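Local coordinates for putative oxidoreductase YfjR (Streptomyces aurantiacus, PDB 4OQZ), which reduces imines to amines as an imine reductase, probably with NADPH as the hydride donor, at residues A[78-83]-A[107-112]; A[130-135]-A[150-155]; A[230-235]-A[275-280]; A[263-268]-A[279-284]. One frame throughout, in Å; residues are numbered along the deposited sequence.

Contact 1: residues A[78-83]-A[107-112]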
loop_
_atom_site.group_PDB
_atom_site.type_symbol
_atom_site.label_atom_id
_atom_site.label_comp_id
_atom_site.label_asym_id
_atom_site.label_seq_id
_atom_site.Cartn_x
_atom_site.Cartn_y
_atom_site.Cartn_z
ATOM N N GLY A 78 -14.170 -27.766 30.008
ATOM C CA GLY A 78 -13.971 -28.624 31.176
ATOM C C GLY A 78 -13.035 -28.017 32.206
ATOM O O GLY A 78 -12.870 -28.561 33.301
ATOM N N ALA A 79 -12.425 -26.876 31.853
ATOM C CA ALA A 79 -11.483 -26.115 32.673
ATOM C C ALA A 79 -12.168 -24.950 33.418
ATOM O O ALA A 79 -11.505 -24.185 34.126
ATOM C CB ALA A 79 -10.357 -25.595 31.789
ATOM N N GLU A 80 -13.503 -24.850 33.253
ATOM C CA GLU A 80 -14.445 -23.862 33.793
ATOM C C GLU A 80 -13.990 -23.097 35.045
ATOM O O GLU A 80 -13.755 -21.893 34.959
ATOM C CB GLU A 80 -15.831 -24.506 34.017
ATOM C CG GLU A 80 -16.202 -25.613 33.033
ATOM C CD GLU A 80 -16.417 -25.214 31.583
ATOM O OE1 GLU A 80 -16.919 -24.095 31.332
ATOM O OE2 GLU A 80 -16.139 -26.050 30.695
ATOM N N GLU A 81 -13.834 -23.801 36.183
ATOM C CA GLU A 81 -13.427 -23.247 37.482
ATOM C C GLU A 81 -12.024 -22.597 37.507
ATOM O O GLU A 81 -11.788 -21.702 38.320
ATOM C CB GLU A 81 -13.541 -24.303 38.599
ATOM C CG GLU A 81 -14.963 -24.742 38.924
ATOM C CD GLU A 81 -15.404 -26.039 38.274
ATOM O OE1 GLU A 81 -16.434 -26.024 37.561
ATOM O OE2 GLU A 81 -14.732 -27.075 38.487
ATOM N N ALA A 82 -11.096 -23.034 36.642
ATOM C CA ALA A 82 -9.753 -22.448 36.637
ATOM C C ALA A 82 -9.721 -21.039 36.040
ATOM O O ALA A 82 -8.718 -20.346 36.185
ATOM C CB ALA A 82 -8.774 -23.358 35.919
ATOM N N VAL A 83 -10.810 -20.619 35.380
ATOM C CA VAL A 83 -10.928 -19.291 34.771
ATOM C C VAL A 83 -11.107 -18.192 35.837
ATOM O O VAL A 83 -10.548 -17.112 35.669
ATOM C CB VAL A 83 -11.998 -19.235 33.634
ATOM C CG1 VAL A 83 -12.018 -17.872 32.947
ATOM C CG2 VAL A 83 -11.746 -20.330 32.594
ATOM N N ALA A 107 -15.831 -13.438 31.395
ATOM C CA ALA A 107 -16.360 -12.634 32.496
ATOM C C ALA A 107 -17.417 -13.429 33.255
ATOM O O ALA A 107 -17.479 -13.351 34.489
ATOM C CB ALA A 107 -16.972 -11.348 31.959
ATOM N N GLU A 108 -18.235 -14.211 32.511
ATOM C CA GLU A 108 -19.294 -15.085 33.050
ATOM C C GLU A 108 -18.634 -16.121 33.972
ATOM O O GLU A 108 -19.162 -16.400 35.039
ATOM C CB GLU A 108 -20.041 -15.754 31.881
ATOM C CG GLU A 108 -21.255 -16.592 32.233
ATOM C CD GLU A 108 -22.071 -17.056 31.037
ATOM O OE1 GLU A 108 -23.227 -17.493 31.248
ATOM O OE2 GLU A 108 -21.570 -16.961 29.891
ATOM N N LEU A 109 -17.428 -16.599 33.594
ATOM C CA LEU A 109 -16.611 -17.545 34.349
ATOM C C LEU A 109 -15.767 -16.900 35.481
ATOM O O LEU A 109 -14.985 -17.595 36.136
ATOM C CB LEU A 109 -15.713 -18.348 33.389
ATOM C CG LEU A 109 -16.381 -19.495 32.617
ATOM C CD1 LEU A 109 -15.437 -20.039 31.550
ATOM C CD2 LEU A 109 -16.831 -20.628 33.557
ATOM N N GLY A 110 -15.957 -15.603 35.718
ATOM C CA GLY A 110 -15.276 -14.870 36.783
ATOM C C GLY A 110 -13.837 -14.484 36.533
ATOM O O GLY A 110 -13.080 -14.246 37.479
ATOM N N GLY A 111 -13.466 -14.413 35.264
ATOM C CA GLY A 111 -12.119 -14.031 34.859
ATOM C C GLY A 111 -12.150 -12.784 34.005
ATOM O O GLY A 111 -13.231 -12.327 33.638
ATOM N N THR A 112 -10.968 -12.216 33.663
ATOM C CA THR A 112 -10.966 -11.027 32.799
ATOM C C THR A 112 -10.274 -11.307 31.470
ATOM O O THR A 112 -9.219 -11.947 31.441
ATOM C CB THR A 112 -10.534 -9.706 33.496
ATOM O OG1 THR A 112 -9.114 -9.564 33.471
ATOM C CG2 THR A 112 -11.079 -9.545 34.905
#

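Contact 2: residues A[130-135]-A[150-155]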
loop_
_atom_site.group_PDB
_atom_site.type_symbol
_atom_site.label_atom_id
_atom_site.label_comp_id
_atom_site.label_asym_id
_atom_site.label_seq_id
_atom_site.Cartn_x
_atom_site.Cartn_y
_atom_site.Cartn_z
ATOM N N MET A 130 8.567 -3.423 18.523
ATOM C CA MET A 130 7.278 -3.960 18.068
ATOM C C MET A 130 6.103 -3.492 18.932
ATOM O O MET A 130 6.320 -3.065 20.062
ATOM C CB MET A 130 7.339 -5.492 17.929
ATOM C CG MET A 130 8.337 -5.980 16.876
ATOM S SD MET A 130 7.796 -5.606 15.188
ATOM C CE MET A 130 9.158 -4.588 14.658
ATOM N N SER A 131 4.864 -3.599 18.409
ATOM C CA SER A 131 3.644 -3.152 19.067
ATOM C C SER A 131 2.468 -4.151 19.020
ATOM O O SER A 131 2.404 -5.042 18.166
ATOM C CB SER A 131 3.222 -1.779 18.547
ATOM O OG SER A 131 2.198 -1.217 19.353
ATOM N N THR A 132 1.611 -4.056 20.035
ATOM C CA THR A 132 0.410 -4.881 20.184
ATOM C C THR A 132 -0.704 -3.978 20.675
ATOM O O THR A 132 -0.523 -3.211 21.635
ATOM C CB THR A 132 0.616 -6.041 21.152
ATOM O OG1 THR A 132 1.743 -6.812 20.755
ATOM C CG2 THR A 132 -0.634 -6.985 21.240
ATOM N N PHE A 133 -1.868 -4.097 20.034
ATOM C CA PHE A 133 -3.061 -3.350 20.420
ATOM C C PHE A 133 -3.753 -4.182 21.501
ATOM O O PHE A 133 -3.866 -5.386 21.345
ATOM C CB PHE A 133 -4.032 -3.212 19.224
ATOM C CG PHE A 133 -3.578 -2.337 18.082
ATOM C CD1 PHE A 133 -3.532 -0.952 18.219
ATOM C CD2 PHE A 133 -3.246 -2.891 16.854
ATOM C CE1 PHE A 133 -3.104 -0.148 17.164
ATOM C CE2 PHE A 133 -2.826 -2.075 15.791
ATOM C CZ PHE A 133 -2.732 -0.722 15.963
ATOM N N TYR A 134 -4.209 -3.543 22.564
ATOM C CA TYR A 134 -4.957 -4.169 23.647
ATOM C C TYR A 134 -6.282 -3.461 23.907
ATOM O O TYR A 134 -6.353 -2.226 23.899
ATOM C CB TYR A 134 -4.145 -4.237 24.942
ATOM C CG TYR A 134 -3.036 -5.271 24.889
ATOM C CD1 TYR A 134 -3.314 -6.628 25.014
ATOM C CD2 TYR A 134 -1.712 -4.892 24.684
ATOM C CE1 TYR A 134 -2.306 -7.581 24.931
ATOM C CE2 TYR A 134 -0.692 -5.835 24.622
ATOM C CZ TYR A 134 -0.993 -7.182 24.747
ATOM O OH TYR A 134 -0.001 -8.140 24.661
ATOM N N SER A 135 -7.336 -4.253 24.114
ATOM C CA SER A 135 -8.642 -3.743 24.459
ATOM C C SER A 135 -9.324 -4.645 25.508
ATOM O O SER A 135 -8.986 -5.823 25.632
ATOM C CB SER A 135 -9.492 -3.469 23.219
ATOM O OG SER A 135 -9.988 -4.631 22.576
ATOM N N VAL A 150 6.783 -7.916 27.418
ATOM C CA VAL A 150 7.700 -9.015 27.127
ATOM C C VAL A 150 7.373 -9.504 25.715
ATOM O O VAL A 150 8.311 -9.750 24.951
ATOM C CB VAL A 150 7.690 -10.130 28.200
ATOM C CG1 VAL A 150 8.576 -11.313 27.801
ATOM C CG2 VAL A 150 8.119 -9.582 29.554
ATOM N N ILE A 151 6.062 -9.576 25.355
ATOM C CA ILE A 151 5.574 -9.969 24.020
ATOM C C ILE A 151 6.084 -8.967 22.958
ATOM O O ILE A 151 6.758 -9.388 22.020
ATOM C CB ILE A 151 4.030 -10.171 23.980
ATOM C CG1 ILE A 151 3.629 -11.419 24.813
ATOM C CG2 ILE A 151 3.507 -10.293 22.536
ATOM C CD1 ILE A 151 2.155 -11.297 25.436
ATOM N N THR A 152 5.764 -7.668 23.110
ATOM C CA THR A 152 6.245 -6.579 22.243
ATOM C C THR A 152 6.557 -5.368 23.128
ATOM O O THR A 152 5.765 -5.053 24.011
ATOM C CB THR A 152 5.214 -6.206 21.164
ATOM O OG1 THR A 152 3.992 -5.830 21.782
ATOM C CG2 THR A 152 4.983 -7.301 20.139
ATOM N N GLY A 153 7.689 -4.699 22.886
ATOM C CA GLY A 153 8.146 -3.549 23.675
ATOM C C GLY A 153 7.112 -2.442 23.844
ATOM O O GLY A 153 7.022 -1.828 24.912
ATOM N N LYS A 154 6.286 -2.224 22.791
ATOM C CA LYS A 154 5.206 -1.252 22.794
ATOM C C LYS A 154 3.859 -1.976 22.887
ATOM O O LYS A 154 3.671 -3.057 22.296
ATOM C CB LYS A 154 5.254 -0.349 21.549
ATOM C CG LYS A 154 6.568 0.398 21.328
ATOM C CD LYS A 154 6.653 0.879 19.865
ATOM C CE LYS A 154 7.923 1.631 19.540
ATOM N NZ LYS A 154 8.069 1.852 18.074
ATOM N N THR A 155 2.947 -1.401 23.697
ATOM C CA THR A 155 1.578 -1.899 23.902
ATOM C C THR A 155 0.654 -0.699 23.784
ATOM O O THR A 155 0.942 0.372 24.333
ATOM C CB THR A 155 1.393 -2.734 25.198
ATOM O OG1 THR A 155 1.445 -1.890 26.355
ATOM C CG2 THR A 155 2.394 -3.940 25.313
HETATM O O HOH W 1 2.428 -7.044 23.820
#

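Contact 3: residues A[230-235]-A[275-280]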
loop_
_atom_site.group_PDB
_atom_site.type_symbol
_atom_site.label_atom_id
_atom_site.label_comp_id
_atom_site.label_asym_id
_atom_site.label_seq_id
_atom_site.Cartn_x
_atom_site.Cartn_y
_atom_site.Cartn_z
ATOM N N ASP A 230 -10.223 20.009 -6.441
ATOM C CA ASP A 230 -9.181 20.981 -6.158
ATOM C C ASP A 230 -7.803 20.484 -6.602
ATOM O O ASP A 230 -7.162 21.135 -7.430
ATOM C CB ASP A 230 -9.199 21.297 -4.646
ATOM C CG ASP A 230 -8.457 22.546 -4.216
ATOM O OD1 ASP A 230 -8.316 23.478 -5.051
ATOM O OD2 ASP A 230 -8.099 22.638 -3.018
ATOM N N VAL A 231 -7.364 19.318 -6.077
ATOM C CA VAL A 231 -6.069 18.729 -6.427
ATOM C C VAL A 231 -6.229 17.494 -7.328
ATOM O O VAL A 231 -5.336 17.214 -8.127
ATOM C CB VAL A 231 -5.115 18.484 -5.218
ATOM C CG1 VAL A 231 -3.666 18.305 -5.689
ATOM C CG2 VAL A 231 -5.195 19.611 -4.183
ATOM N N ASP A 232 -7.376 16.795 -7.260
ATOM C CA ASP A 232 -7.562 15.602 -8.088
ATOM C C ASP A 232 -9.002 15.370 -8.555
ATOM O O ASP A 232 -9.949 15.754 -7.867
ATOM C CB ASP A 232 -7.009 14.343 -7.371
ATOM C CG ASP A 232 -7.986 13.684 -6.412
ATOM O OD1 ASP A 232 -8.050 14.117 -5.232
ATOM O OD2 ASP A 232 -8.758 12.807 -6.864
ATOM N N ARG A 233 -9.148 14.630 -9.675
ATOM C CA ARG A 233 -10.429 14.235 -10.241
ATOM C C ARG A 233 -10.494 12.704 -10.406
ATOM O O ARG A 233 -9.534 12.104 -10.907
ATOM C CB ARG A 233 -10.703 14.986 -11.567
ATOM C CG ARG A 233 -10.804 16.511 -11.399
ATOM C CD ARG A 233 -9.870 17.307 -12.315
ATOM N NE ARG A 233 -8.442 17.194 -11.969
ATOM C CZ ARG A 233 -7.698 18.171 -11.446
ATOM N NH1 ARG A 233 -8.239 19.348 -11.162
ATOM N NH2 ARG A 233 -6.410 17.973 -11.202
ATOM N N LEU A 234 -11.627 12.074 -9.979
ATOM C CA LEU A 234 -11.858 10.617 -10.037
ATOM C C LEU A 234 -11.701 10.028 -11.451
ATOM O O LEU A 234 -11.153 8.932 -11.605
ATOM C CB LEU A 234 -13.226 10.245 -9.412
ATOM C CG LEU A 234 -13.658 8.762 -9.459
ATOM C CD1 LEU A 234 -12.735 7.863 -8.657
ATOM C CD2 LEU A 234 -15.073 8.591 -8.999
ATOM N N SER A 235 -12.168 10.774 -12.464
ATOM C CA SER A 235 -12.115 10.440 -13.894
ATOM C C SER A 235 -10.678 10.219 -14.375
ATOM O O SER A 235 -10.448 9.339 -15.207
ATOM C CB SER A 235 -12.773 11.546 -14.712
ATOM O OG SER A 235 -12.151 12.799 -14.468
ATOM N N ALA A 275 -17.303 12.096 -10.433
ATOM C CA ALA A 275 -16.043 12.717 -10.876
ATOM C C ALA A 275 -15.728 14.050 -10.139
ATOM O O ALA A 275 -15.598 15.139 -10.710
ATOM C CB ALA A 275 -15.992 12.863 -12.387
ATOM N N ASP A 276 -15.623 13.896 -8.818
ATOM C CA ASP A 276 -15.164 14.835 -7.821
ATOM C C ASP A 276 -13.777 14.230 -7.469
ATOM O O ASP A 276 -13.048 13.890 -8.395
ATOM C CB ASP A 276 -16.122 14.847 -6.627
ATOM C CG ASP A 276 -17.318 15.725 -6.866
ATOM O OD1 ASP A 276 -18.341 15.199 -7.333
ATOM O OD2 ASP A 276 -17.213 16.959 -6.619
ATOM N N SER A 277 -13.421 14.075 -6.184
ATOM C CA SER A 277 -12.132 13.489 -5.815
ATOM C C SER A 277 -12.229 11.980 -5.826
ATOM O O SER A 277 -13.292 11.430 -5.531
ATOM C CB SER A 277 -11.680 13.948 -4.432
ATOM O OG SER A 277 -10.454 13.312 -4.057
ATOM N N PHE A 278 -11.098 11.306 -6.089
ATOM C CA PHE A 278 -11.046 9.844 -6.041
ATOM C C PHE A 278 -11.385 9.288 -4.630
ATOM O O PHE A 278 -11.709 8.117 -4.480
ATOM C CB PHE A 278 -9.738 9.315 -6.658
ATOM C CG PHE A 278 -8.566 9.144 -5.726
ATOM C CD1 PHE A 278 -7.989 7.891 -5.532
ATOM C CD2 PHE A 278 -7.979 10.243 -5.111
ATOM C CE1 PHE A 278 -6.879 7.741 -4.707
ATOM C CE2 PHE A 278 -6.894 10.091 -4.255
ATOM C CZ PHE A 278 -6.327 8.844 -4.077
ATOM N N SER A 279 -11.390 10.163 -3.626
ATOM C CA SER A 279 -11.802 9.874 -2.255
ATOM C C SER A 279 -13.329 9.643 -2.193
ATOM O O SER A 279 -13.821 8.962 -1.290
ATOM C CB SER A 279 -11.434 11.048 -1.355
ATOM O OG SER A 279 -11.712 10.761 0.005
ATOM N N SER A 280 -14.084 10.212 -3.164
ATOM C CA SER A 280 -15.541 10.087 -3.193
ATOM C C SER A 280 -16.052 8.646 -3.133
ATOM O O SER A 280 -17.148 8.434 -2.646
ATOM C CB SER A 280 -16.143 10.843 -4.374
ATOM O OG SER A 280 -17.542 10.630 -4.437
#

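Contact 4: residues A[263-268]-A[279-284]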
loop_
_atom_site.group_PDB
_atom_site.type_symbol
_atom_site.label_atom_id
_atom_site.label_comp_id
_atom_site.label_asym_id
_atom_site.label_seq_id
_atom_site.Cartn_x
_atom_site.Cartn_y
_atom_site.Cartn_z
ATOM N N ASP A 263 -12.290 -1.241 -11.206
ATOM C CA ASP A 263 -13.731 -1.475 -10.998
ATOM C C ASP A 263 -14.299 -0.552 -9.932
ATOM O O ASP A 263 -15.369 0.003 -10.150
ATOM C CB ASP A 263 -14.033 -2.949 -10.645
ATOM C CG ASP A 263 -13.881 -3.959 -11.779
ATOM O OD1 ASP A 263 -14.183 -3.602 -12.948
ATOM O OD2 ASP A 263 -13.526 -5.126 -11.489
ATOM N N ALA A 264 -13.562 -0.348 -8.810
ATOM C CA ALA A 264 -13.967 0.549 -7.724
ATOM C C ALA A 264 -13.971 2.022 -8.144
ATOM O O ALA A 264 -14.833 2.763 -7.685
ATOM C CB ALA A 264 -13.092 0.348 -6.506
ATOM N N PHE A 265 -13.055 2.433 -9.042
ATOM C CA PHE A 265 -12.971 3.794 -9.566
ATOM C C PHE A 265 -14.038 4.058 -10.613
ATOM O O PHE A 265 -14.675 5.108 -10.544
ATOM C CB PHE A 265 -11.579 4.096 -10.123
ATOM C CG PHE A 265 -10.472 4.201 -9.094
ATOM C CD1 PHE A 265 -10.762 4.288 -7.734
ATOM C CD2 PHE A 265 -9.141 4.263 -9.488
ATOM C CE1 PHE A 265 -9.732 4.390 -6.785
ATOM C CE2 PHE A 265 -8.117 4.387 -8.542
ATOM C CZ PHE A 265 -8.420 4.443 -7.200
ATOM N N HIS A 266 -14.230 3.113 -11.585
ATOM C CA HIS A 266 -15.247 3.179 -12.652
ATOM C C HIS A 266 -16.616 3.246 -11.989
ATOM O O HIS A 266 -17.409 4.129 -12.316
ATOM C CB HIS A 266 -15.144 1.979 -13.612
ATOM C CG HIS A 266 -15.073 2.373 -15.059
ATOM N ND1 HIS A 266 -16.152 2.983 -15.704
ATOM C CD2 HIS A 266 -14.071 2.200 -15.953
ATOM C CE1 HIS A 266 -15.758 3.180 -16.954
ATOM N NE2 HIS A 266 -14.511 2.730 -17.151
ATOM N N ARG A 267 -16.863 2.348 -11.009
ATOM C CA ARG A 267 -18.037 2.365 -10.142
ATOM C C ARG A 267 -17.668 3.516 -9.218
ATOM O O ARG A 267 -16.562 3.547 -8.704
ATOM C CB ARG A 267 -18.150 1.030 -9.373
ATOM C CG ARG A 267 -18.995 1.057 -8.108
ATOM C CD ARG A 267 -18.175 0.575 -6.927
ATOM N NE ARG A 267 -18.493 -0.803 -6.549
ATOM C CZ ARG A 267 -18.784 -1.196 -5.310
ATOM N NH1 ARG A 267 -19.078 -2.466 -5.061
ATOM N NH2 ARG A 267 -18.784 -0.321 -4.309
ATOM N N GLY A 268 -18.511 4.509 -9.109
ATOM C CA GLY A 268 -18.139 5.686 -8.341
ATOM C C GLY A 268 -18.271 6.888 -9.240
ATOM O O GLY A 268 -18.910 7.865 -8.860
ATOM N N SER A 279 -11.390 10.163 -3.626
ATOM C CA SER A 279 -11.802 9.874 -2.255
ATOM C C SER A 279 -13.329 9.643 -2.193
ATOM O O SER A 279 -13.821 8.962 -1.290
ATOM C CB SER A 279 -11.434 11.048 -1.355
ATOM O OG SER A 279 -11.712 10.761 0.005
ATOM N N SER A 280 -14.084 10.212 -3.164
ATOM C CA SER A 280 -15.541 10.087 -3.193
ATOM C C SER A 280 -16.052 8.646 -3.133
ATOM O O SER A 280 -17.148 8.434 -2.646
ATOM C CB SER A 280 -16.143 10.843 -4.374
ATOM O OG SER A 280 -17.542 10.630 -4.437
ATOM N N VAL A 281 -15.251 7.652 -3.541
ATOM C CA VAL A 281 -15.707 6.268 -3.462
ATOM C C VAL A 281 -16.015 5.780 -2.034
ATOM O O VAL A 281 -16.830 4.876 -1.879
ATOM C CB VAL A 281 -14.946 5.248 -4.340
ATOM C CG1 VAL A 281 -15.845 4.702 -5.435
ATOM C CG2 VAL A 281 -13.669 5.834 -4.927
ATOM N N ILE A 282 -15.409 6.402 -0.992
ATOM C CA ILE A 282 -15.681 6.050 0.421
ATOM C C ILE A 282 -17.196 6.018 0.709
ATOM O O ILE A 282 -17.675 5.069 1.341
ATOM C CB ILE A 282 -14.929 6.973 1.430
ATOM C CG1 ILE A 282 -13.405 6.764 1.352
ATOM C CG2 ILE A 282 -15.417 6.742 2.875
ATOM C CD1 ILE A 282 -12.614 7.844 1.957
ATOM N N LYS A 283 -17.944 7.046 0.237
ATOM C CA LYS A 283 -19.401 7.130 0.441
ATOM C C LYS A 283 -20.205 5.950 -0.142
ATOM O O LYS A 283 -21.324 5.697 0.306
ATOM C CB LYS A 283 -20.017 8.532 0.196
ATOM C CG LYS A 283 -19.610 9.245 -1.085
ATOM C CD LYS A 283 -19.511 10.757 -0.890
ATOM C CE LYS A 283 -20.341 11.538 -1.888
ATOM N NZ LYS A 283 -19.598 11.868 -3.139
ATOM N N LEU A 284 -19.576 5.162 -1.044
ATOM C CA LEU A 284 -20.158 3.937 -1.589
ATOM C C LEU A 284 -19.727 2.720 -0.771
ATOM O O LEU A 284 -20.405 1.696 -0.820
ATOM C CB LEU A 284 -19.771 3.727 -3.054
ATOM C CG LEU A 284 -20.358 4.680 -4.070
ATOM C CD1 LEU A 284 -19.648 4.542 -5.365
ATOM C CD2 LEU A 284 -21.873 4.427 -4.289
#

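Contact 1: residues A[78-83]-A[107-112]
The flat carboxylate of Glu80 has the methyl CD2 of Leu109 near OE1, at 4.1 Å. At its other oxygen, Gly78 N gives a hydrogen bond to Glu80 OE2 (2.7 Å). That donor comes in on the anti side, 26° out of the carboxylate plane. OE1 also forms a salt bridge to Arg105, on helix 96-108. Chi2 of -67° bends the Glu80 chain at CD; OE2 is the oxygen that takes the amide of Gly78. An alanine here would probably leave Arg105 without its charge mate and Gly78 N without its side-chain acceptor.

Leu109 carries the apolar part of the contact. Its CD2 branch faces the backbone of Glu80, 3.6 Å from Glu80 O. It also meets Val83: Leu109 CB lies 3.8 Å from Val83 CG1, and Leu109 CD1 lies 3.8 Å from Val83 CG2. The two side chains cross obliquely, and both valine methyls touch the leucine. Leu76 also packs against both residues.

Leu109 is the first residue to leave helix 96-108. The helix ends in a Schellman motif, with Gly110 as the C-prime residue at positive phi. Gly110 N bonds back to Ala107 O (3.0 Å). The chain then runs through Gly111 into strand 112-119 of the Rossmann-type domain. Gly111 comes close to the 78-83 loop: its CA is 3.6 Å from Val83 O, a C-H...O contact with an angle of 122° at the hydrogen. A side chain at this position would point into Val83 O. Ala79 and Ala82 of the same loop rest on helix 52-57.

Contact 2: residues A[130-135]-A[150-155]
This contact belongs to a beta-alpha-beta unit, strand 131-135, helix 138-151 and strand 154-159, where Met130 and Thr132 meet Lys154 at the start of the parallel pair. Lys154 N bonds to Met130 O (2.9 Å), nearly along the C=O axis. The next bond, Thr132 N to Lys154 O, is weak.

The hydroxyl of Thr152 is the polar centre. It accepts a hydrogen bond from Thr132 OG1, with 2.7 Å between it and Thr152 OG1. It also accepts one from a water and donates to Lys154 O, 2.8 Å from Thr152 OG1. A chi1 of 58° sets OG1 between the backbone N and the carbonyl carbon, within bonding distance of all three. A valine here would probably leave the Thr132 hydroxyl and the water without this acceptor, and Lys154 O without this donor.

The same water lies 2.8 Å from Tyr134 OH, in the plane of the ring. At the ring edge Thr155 CG2 meets Tyr134 CE2 at 3.7 Å, while Thr155 OG1 bonds to Tyr141. Ile151 CD1 approaches Tyr134 OH at 3.9 Å. Strand, helix and neighbouring parallel strand form a beta-alpha-beta crossover, here added at the edge of the Rossmann-type sheet, antiparallel to strand 112-119.

Contact 3: residues A[230-235]-A[275-280]
Asp232 sets its carboxylate against the edge of the Phe278 ring, with OD2 3.2 Å from Phe278 CD2. The carboxylate and ring planes stand 84° apart. Both acid oxygens use their syn lone pairs towards the other segment. Ser277 OG donates to Asp232 OD1 (2.8 Å). Phe278 N donates to Asp232 OD2 (2.9 Å) in an almost straight bond, with an angle of 177° at the hydrogen. The carboxylate thus holds two successive residues of the loop at once. Tyr218 OH bonds to OD1 as well. So many polar partners would probably help to keep the group ionised. Ser277 OG is anti to its backbone N (chi1 177°), which turns the hydroxyl to the acid.

The two segments lie in the helical C-terminal domain. Arg233 is the N-cap residue of helix 234-250. The first amide of that helix is taken by the loop: Leu234 N bonds to Asp276 O at 2.8 Å. Just before it, Arg233 CA makes a C-H...O contact to Asp276 O (3.2 Å). The main-chain oxygen of Asp232 is buried here and has no partner in the model.

Leu234 adds the apolar packing. Its CD1 sits 3.7 Å from Phe278 CA and also touches CB of that residue, the two side chains crossing at about a right angle. Its CB reaches Ala275 CA at 4.0 Å. The Phe278 ring also meets Tyr218 of helix 211-224 edge-to-face. It also meets Trp184 and, edge-to-face, Trp177 of the second subunit.

Contact 4: residues A[263-268]-A[279-284]
Val281 and Leu284 press against the end of helix 256-269, where Gly268 and Arg267 receive them. Val281 sends CG1 to the helix backbone and comes within 3.8 Å of Gly268 CA. The same methyl faces the carbonyls of Ala264 and Arg267, but these oxygens stand too close to each other in the model, so their exact positions are doubtful. Val281 CG2 approaches the ring of Phe265 at CD1 (4.3 Å). That ring also meets Trp177 of the second subunit.

Leu284, one turn further on, brings its CD1 branch to the same glycine, 3.5 Å from Gly268 CA. Gly268 has no side chain; as modelled, a CB on it would come too close to Val281 CG1.

Arg267 reaches over with its guanidinium. Its NH2 is 4.4 Å from Leu284 CB, a loose approach, and Leu284 O lies near the guanidinium plane. Its NH1 makes a long, weak ion pair with Asp254 of the second subunit.

Between the two segments the contact is van der Waals packing of branched apolar side chains on a helix end, with Arg267 only loosely placed. The bare glycine probably lets Val281 and Leu284 come so near.

How the contacts relate
From the N terminus, contact 1 closes a loop that takes in strand 87-90 and most of helix 96-108. Contact 2 follows in series and closes a shorter one round helix 138-151. Both belong to the Rossmann-type domain, with centres 25 Å apart. Contacts 3 and 4 lie in the C-terminal domain, beyond the chain's centre from contact 1. Contact 3 closes a long loop through helices 234-250 and 256-269. Contact 4 opens inside that loop and ends past it, so the two cross and share Ser279 and Ser280. They also touch directly, through Leu234 with Gly268 and Phe278 with Phe265. Together they tie both helices to segment 275-284; both contacts also touch the second subunit.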